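Local coordinates for PhiRv1 phage protein (PDB 6LG3) that is a mycobacterial toxin that probably activates a RACK1-NLRP3-gasdermin D pyroptosis and IL-1 beta immune pathway in the host, at residues D39-A51 against E54-L68. Numbering follows the deposited sequence. Where two conformers were deposited one is given.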
loop_
_atom_site.group_PDB
_atom_site.type_symbol
_atom_site.label_atom_id
_atom_site.label_comp_id
_atom_site.label_asym_id
_atom_site.label_seq_id
_atom_site.Cartn_x
_atom_site.Cartn_y
_atom_site.Cartn_z
ATOM N N ASP A 39 10.956 -0.269 -10.530
ATOM C CA ASP A 39 10.696 -1.205 -11.624
ATOM C C ASP A 39 9.332 -0.990 -12.284
ATOM O O ASP A 39 9.068 -1.575 -13.336
ATOM C CB ASP A 39 10.825 -2.646 -11.125
ATOM C CG ASP A 39 11.209 -3.623 -12.233
ATOM O OD1 ASP A 39 12.199 -4.359 -12.043
ATOM O OD2 ASP A 39 10.523 -3.690 -13.276
ATOM N N GLY A 40 8.470 -0.150 -11.718
ATOM C CA GLY A 40 7.169 0.087 -12.313
ATOM C C GLY A 40 6.118 -0.937 -11.947
ATOM O O GLY A 40 5.085 -1.019 -12.617
ATOM N N THR A 41 6.355 -1.734 -10.904
ATOM C CA THR A 41 5.427 -2.782 -10.497
ATOM C C THR A 41 4.773 -2.497 -9.148
ATOM O O THR A 41 4.168 -3.402 -8.558
ATOM C CB THR A 41 6.141 -4.137 -10.463
ATOM O OG1 THR A 41 7.172 -4.120 -9.467
ATOM C CG2 THR A 41 6.763 -4.442 -11.817
ATOM N N LEU A 42 4.875 -1.269 -8.642
ATOM C CA LEU A 42 4.147 -0.862 -7.442
ATOM C C LEU A 42 2.890 -0.147 -7.909
ATOM O O LEU A 42 2.952 1.000 -8.361
ATOM C CB LEU A 42 4.989 0.036 -6.540
ATOM C CG LEU A 42 4.371 0.411 -5.185
ATOM C CD1 LEU A 42 4.149 -0.826 -4.332
ATOM C CD2 LEU A 42 5.254 1.406 -4.463
ATOM N N ILE A 43 1.755 -0.833 -7.815
ATOM C CA ILE A 43 0.520 -0.396 -8.443
ATOM C C ILE A 43 -0.490 -0.162 -7.337
ATOM O O ILE A 43 -0.748 -1.064 -6.530
ATOM C CB ILE A 43 -0.011 -1.432 -9.448
ATOM C CG1 ILE A 43 1.034 -1.748 -10.525
ATOM C CG2 ILE A 43 -1.324 -0.954 -10.058
ATOM C CD1 ILE A 43 1.437 -0.563 -11.347
ATOM N N LEU A 44 -1.038 1.046 -7.284
ATOM C CA LEU A 44 -2.160 1.363 -6.413
ATOM C C LEU A 44 -3.398 1.500 -7.283
ATOM O O LEU A 44 -3.377 2.231 -8.281
ATOM C CB LEU A 44 -1.898 2.646 -5.621
ATOM C CG LEU A 44 -1.295 2.403 -4.240
ATOM C CD1 LEU A 44 -0.706 3.679 -3.654
ATOM C CD2 LEU A 44 -2.378 1.857 -3.335
ATOM N N ARG A 45 -4.461 0.781 -6.933
ATOM C CA ARG A 45 -5.678 0.838 -7.732
ATOM C C ARG A 45 -6.882 0.651 -6.822
ATOM O O ARG A 45 -6.759 0.297 -5.649
ATOM C CB ARG A 45 -5.662 -0.207 -8.852
ATOM C CG ARG A 45 -5.436 -1.628 -8.367
ATOM C CD ARG A 45 -5.489 -2.635 -9.512
ATOM N NE ARG A 45 -5.780 -3.979 -9.019
ATOM C CZ ARG A 45 -6.999 -4.401 -8.688
ATOM N NH1 ARG A 45 -8.043 -3.588 -8.797
ATOM N NH2 ARG A 45 -7.176 -5.637 -8.243
ATOM N N GLY A 46 -8.054 0.919 -7.364
ATOM C CA GLY A 46 -9.271 0.813 -6.581
ATOM C C GLY A 46 -10.448 0.452 -7.451
ATOM O O GLY A 46 -10.442 0.679 -8.666
ATOM N N ASP A 47 -11.448 -0.149 -6.835
ATOM C CA ASP A 47 -12.764 -0.263 -7.441
ATOM C C ASP A 47 -13.759 0.334 -6.448
ATOM O O ASP A 47 -13.364 0.919 -5.431
ATOM C CB ASP A 47 -13.074 -1.715 -7.832
ATOM C CG ASP A 47 -12.944 -2.687 -6.669
ATOM O OD1 ASP A 47 -13.525 -2.430 -5.589
ATOM O OD2 ASP A 47 -12.265 -3.723 -6.849
ATOM N N THR A 48 -15.056 0.195 -6.741
ATOM C CA THR A 48 -16.049 0.835 -5.874
ATOM C C THR A 48 -16.118 0.209 -4.492
ATOM O O THR A 48 -16.700 0.811 -3.588
ATOM C CB THR A 48 -17.432 0.798 -6.514
ATOM O OG1 THR A 48 -17.800 -0.559 -6.786
ATOM C CG2 THR A 48 -17.422 1.590 -7.807
ATOM N N GLU A 49 -15.536 -0.969 -4.304
ATOM C CA GLU A 49 -15.544 -1.638 -3.012
ATOM C C GLU A 49 -14.214 -1.558 -2.274
ATOM O O GLU A 49 -14.207 -1.314 -1.063
ATOM C CB GLU A 49 -15.932 -3.114 -3.183
ATOM C CG GLU A 49 -17.419 -3.419 -2.991
ATOM C CD GLU A 49 -18.214 -3.325 -4.285
ATOM O OE1 GLU A 49 -19.453 -3.382 -4.210
ATOM O OE2 GLU A 49 -17.600 -3.197 -5.364
ATOM N N ASN A 50 -13.082 -1.738 -2.960
ATOM C CA ASN A 50 -11.811 -1.903 -2.273
ATOM C C ASN A 50 -10.715 -1.108 -2.965
ATOM O O ASN A 50 -10.804 -0.778 -4.151
ATOM C CB ASN A 50 -11.401 -3.381 -2.222
ATOM C CG ASN A 50 -12.532 -4.281 -1.785
ATOM O OD1 ASN A 50 -13.287 -4.788 -2.619
ATOM N ND2 ASN A 50 -12.678 -4.465 -0.481
ATOM N N ALA A 51 -9.660 -0.833 -2.206
ATOM C CA ALA A 51 -8.384 -0.358 -2.717
ATOM C C ALA A 51 -7.357 -1.473 -2.567
ATOM O O ALA A 51 -7.448 -2.297 -1.651
ATOM C CB ALA A 51 -7.924 0.894 -1.965
ATOM N N GLU A 54 -0.407 -3.454 -4.942
ATOM C CA GLU A 54 0.292 -4.588 -5.534
ATOM C C GLU A 54 1.770 -4.278 -5.687
ATOM O O GLU A 54 2.141 -3.171 -6.098
ATOM C CB GLU A 54 -0.219 -4.922 -6.933
ATOM C CG GLU A 54 -1.617 -5.361 -7.105
ATOM C CD GLU A 54 -1.869 -5.751 -8.557
ATOM O OE1 GLU A 54 -0.895 -5.734 -9.349
ATOM O OE2 GLU A 54 -3.022 -6.072 -8.906
ATOM N N ALA A 55 2.604 -5.280 -5.415
ATOM C CA ALA A 55 4.043 -5.192 -5.623
ATOM C C ALA A 55 4.465 -6.414 -6.419
ATOM O O ALA A 55 4.246 -7.547 -5.978
ATOM C CB ALA A 55 4.797 -5.119 -4.292
ATOM N N GLY A 56 5.046 -6.192 -7.593
ATOM C CA GLY A 56 5.493 -7.314 -8.406
ATOM C C GLY A 56 4.391 -8.294 -8.743
ATOM O O GLY A 56 4.609 -9.512 -8.688
ATOM N N GLY A 57 3.194 -7.792 -9.052
ATOM C CA GLY A 57 2.077 -8.627 -9.450
ATOM C C GLY A 57 1.324 -9.300 -8.324
ATOM O O GLY A 57 0.347 -10.009 -8.597
ATOM N N ASN A 58 1.737 -9.112 -7.073
ATOM C CA ASN A 58 1.059 -9.694 -5.923
ATOM C C ASN A 58 0.429 -8.602 -5.076
ATOM O O ASN A 58 1.047 -7.560 -4.834
ATOM C CB ASN A 58 2.018 -10.513 -5.064
ATOM C CG ASN A 58 2.934 -11.379 -5.893
ATOM O OD1 ASN A 58 2.477 -12.081 -6.792
ATOM N ND2 ASN A 58 4.231 -11.336 -5.603
ATOM N N VAL A 59 -0.797 -8.854 -4.621
ATOM C CA VAL A 59 -1.494 -7.895 -3.770
ATOM C C VAL A 59 -0.903 -7.947 -2.372
ATOM O O VAL A 59 -0.995 -8.969 -1.680
ATOM C CB VAL A 59 -3.000 -8.173 -3.737
ATOM C CG1 VAL A 59 -3.674 -7.198 -2.760
ATOM C CG2 VAL A 59 -3.599 -8.054 -5.130
ATOM N N LEU A 60 -0.291 -6.843 -1.945
ATOM C CA LEU A 60 0.198 -6.730 -0.581
ATOM C C LEU A 60 -0.891 -6.250 0.369
ATOM O O LEU A 60 -0.945 -6.704 1.518
ATOM C CB LEU A 60 1.380 -5.763 -0.514
ATOM C CG LEU A 60 2.766 -6.257 -0.933
ATOM C CD1 LEU A 60 3.774 -5.140 -0.767
ATOM C CD2 LEU A 60 3.190 -7.469 -0.135
ATOM N N VAL A 61 -1.748 -5.329 -0.083
ATOM C CA VAL A 61 -2.741 -4.705 0.792
ATOM C C VAL A 61 -4.068 -4.619 0.059
ATOM O O VAL A 61 -4.114 -4.223 -1.108
ATOM C CB VAL A 61 -2.319 -3.284 1.235
ATOM C CG1 VAL A 61 -3.383 -2.647 2.155
ATOM C CG2 VAL A 61 -0.962 -3.294 1.906
ATOM N N HIS A 62 -5.156 -4.958 0.744
ATOM C CA HIS A 62 -6.461 -4.523 0.274
ATOM C C HIS A 62 -7.230 -3.932 1.446
ATOM O O HIS A 62 -7.141 -4.424 2.576
ATOM C CB HIS A 62 -7.254 -5.645 -0.414
ATOM C CG HIS A 62 -7.586 -6.803 0.467
ATOM N ND1 HIS A 62 -8.720 -6.837 1.251
ATOM C CD2 HIS A 62 -6.958 -7.988 0.660
ATOM C CE1 HIS A 62 -8.765 -7.983 1.906
ATOM N NE2 HIS A 62 -7.708 -8.700 1.564
ATOM N N ALA A 63 -7.923 -2.833 1.184
ATOM C CA ALA A 63 -8.642 -2.117 2.228
ATOM C C ALA A 63 -10.003 -1.691 1.699
ATOM O O ALA A 63 -10.116 -1.241 0.561
ATOM C CB ALA A 63 -7.860 -0.886 2.702
ATOM N N ASP A 64 -11.029 -1.839 2.528
ATOM C CA ASP A 64 -12.342 -1.320 2.182
ATOM C C ASP A 64 -12.252 0.170 1.869
ATOM O O ASP A 64 -11.562 0.916 2.560
ATOM C CB ASP A 64 -13.293 -1.551 3.353
ATOM C CG ASP A 64 -14.632 -0.918 3.135
ATOM O OD1 ASP A 64 -14.876 0.125 3.751
ATOM O OD2 ASP A 64 -15.425 -1.481 2.358
ATOM N N ARG A 65 -12.950 0.608 0.811
ATOM C CA ARG A 65 -12.815 2.001 0.371
ATOM C C ARG A 65 -13.423 2.984 1.371
ATOM O O ARG A 65 -12.894 4.085 1.555
ATOM C CB ARG A 65 -13.460 2.204 -1.006
ATOM C CG ARG A 65 -12.702 1.579 -2.177
ATOM C CD ARG A 65 -11.469 2.377 -2.598
ATOM N NE ARG A 65 -11.755 3.767 -2.946
ATOM C CZ ARG A 65 -11.869 4.229 -4.189
ATOM N NH1 ARG A 65 -11.754 3.406 -5.225
ATOM N NH2 ARG A 65 -12.117 5.515 -4.400
ATOM N N ASP A 66 -14.558 2.639 1.987
ATOM C CA ASP A 66 -15.132 3.510 3.016
ATOM C C ASP A 66 -14.207 3.615 4.221
ATOM O O ASP A 66 -13.985 4.710 4.756
ATOM C CB ASP A 66 -16.509 3.002 3.447
ATOM C CG ASP A 66 -17.556 3.164 2.363
ATOM O OD1 ASP A 66 -18.480 2.329 2.295
ATOM O OD2 ASP A 66 -17.450 4.129 1.575
ATOM N N TRP A 67 -13.666 2.482 4.676
ATOM C CA TRP A 67 -12.709 2.514 5.780
ATOM C C TRP A 67 -11.485 3.354 5.421
ATOM O O TRP A 67 -11.008 4.157 6.238
ATOM C CB TRP A 67 -12.308 1.081 6.152
ATOM C CG TRP A 67 -11.303 0.980 7.268
ATOM C CD1 TRP A 67 -11.563 0.790 8.588
ATOM C CD2 TRP A 67 -9.874 1.059 7.146
ATOM N NE1 TRP A 67 -10.388 0.751 9.303
ATOM C CE2 TRP A 67 -9.337 0.913 8.437
ATOM C CE3 TRP A 67 -9.001 1.241 6.069
ATOM C CZ2 TRP A 67 -7.966 0.943 8.684
ATOM C CZ3 TRP A 67 -7.632 1.271 6.316
ATOM C CH2 TRP A 67 -7.131 1.124 7.609
ATOM N N LEU A 68 -10.964 3.186 4.201
ATOM C CA LEU A 68 -9.776 3.929 3.789
ATOM C C LEU A 68 -10.064 5.423 3.696
ATOM O O LEU A 68 -9.243 6.251 4.106
ATOM C CB LEU A 68 -9.270 3.407 2.442
ATOM C CG LEU A 68 -7.944 3.979 1.938
ATOM C CD1 LEU A 68 -6.802 3.482 2.785
ATOM C CD2 LEU A 68 -7.722 3.612 0.479
HETATM O O HOH W 1 2.252 -5.381 -9.340
HETATM O O HOH W 2 -16.159 0.394 0.697
#
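Ala51 and Ala63 form a hydrogen-bonded antiparallel pair: Ala51 N reaches Ala63 O at 2.8 Å, nearly straight, and Ala63 N returns a bond to Ala51 O. This is the tight end. The methyl of Ala51 meets Leu68 CD2 at 3.7 Å, while the aliphatic part of Arg65 runs across the backbone of Asn50. Arg65 CG sits beside its own backbone N (chi1 -72°), 3.4 Å from Asn50 N; bends at chi2 and chi3 then curl the chain so that the guanidinium lies by Gly46 and Asp47. That turn is held from within by Asp47 OD1: the bond from Glu49 N is an Asx turn, and Asn50 N completes an Asx motif; its other oxygen bonds Tyr52. Glu49 O takes the N-H of Arg65 at 3.0 Å, tying the turn to helix 65-73, where Asp64 is the N-cap and accepts from Trp67 N.

At the other end, Ile43 and Glu54 exchange two backbone bonds; Ile43 is exposed and Glu54 partly so, their CB atoms 4.3 Å apart on one face. In one of its two conformers, Arg45, also in cation-pi contact with Tyr52, makes a weak but straight hydrogen bond, part of a salt bridge, from NE to Glu54 OE2 at 3.5 Å, the guanidinium and carboxylate planes 86° apart. A water links Thr41 O, Glu54 OE1 and Gly57 N beside the type I' turn 55-58. Together these contacts join two consecutive hairpins into a three-stranded antiparallel meander leading into the C-terminal helix.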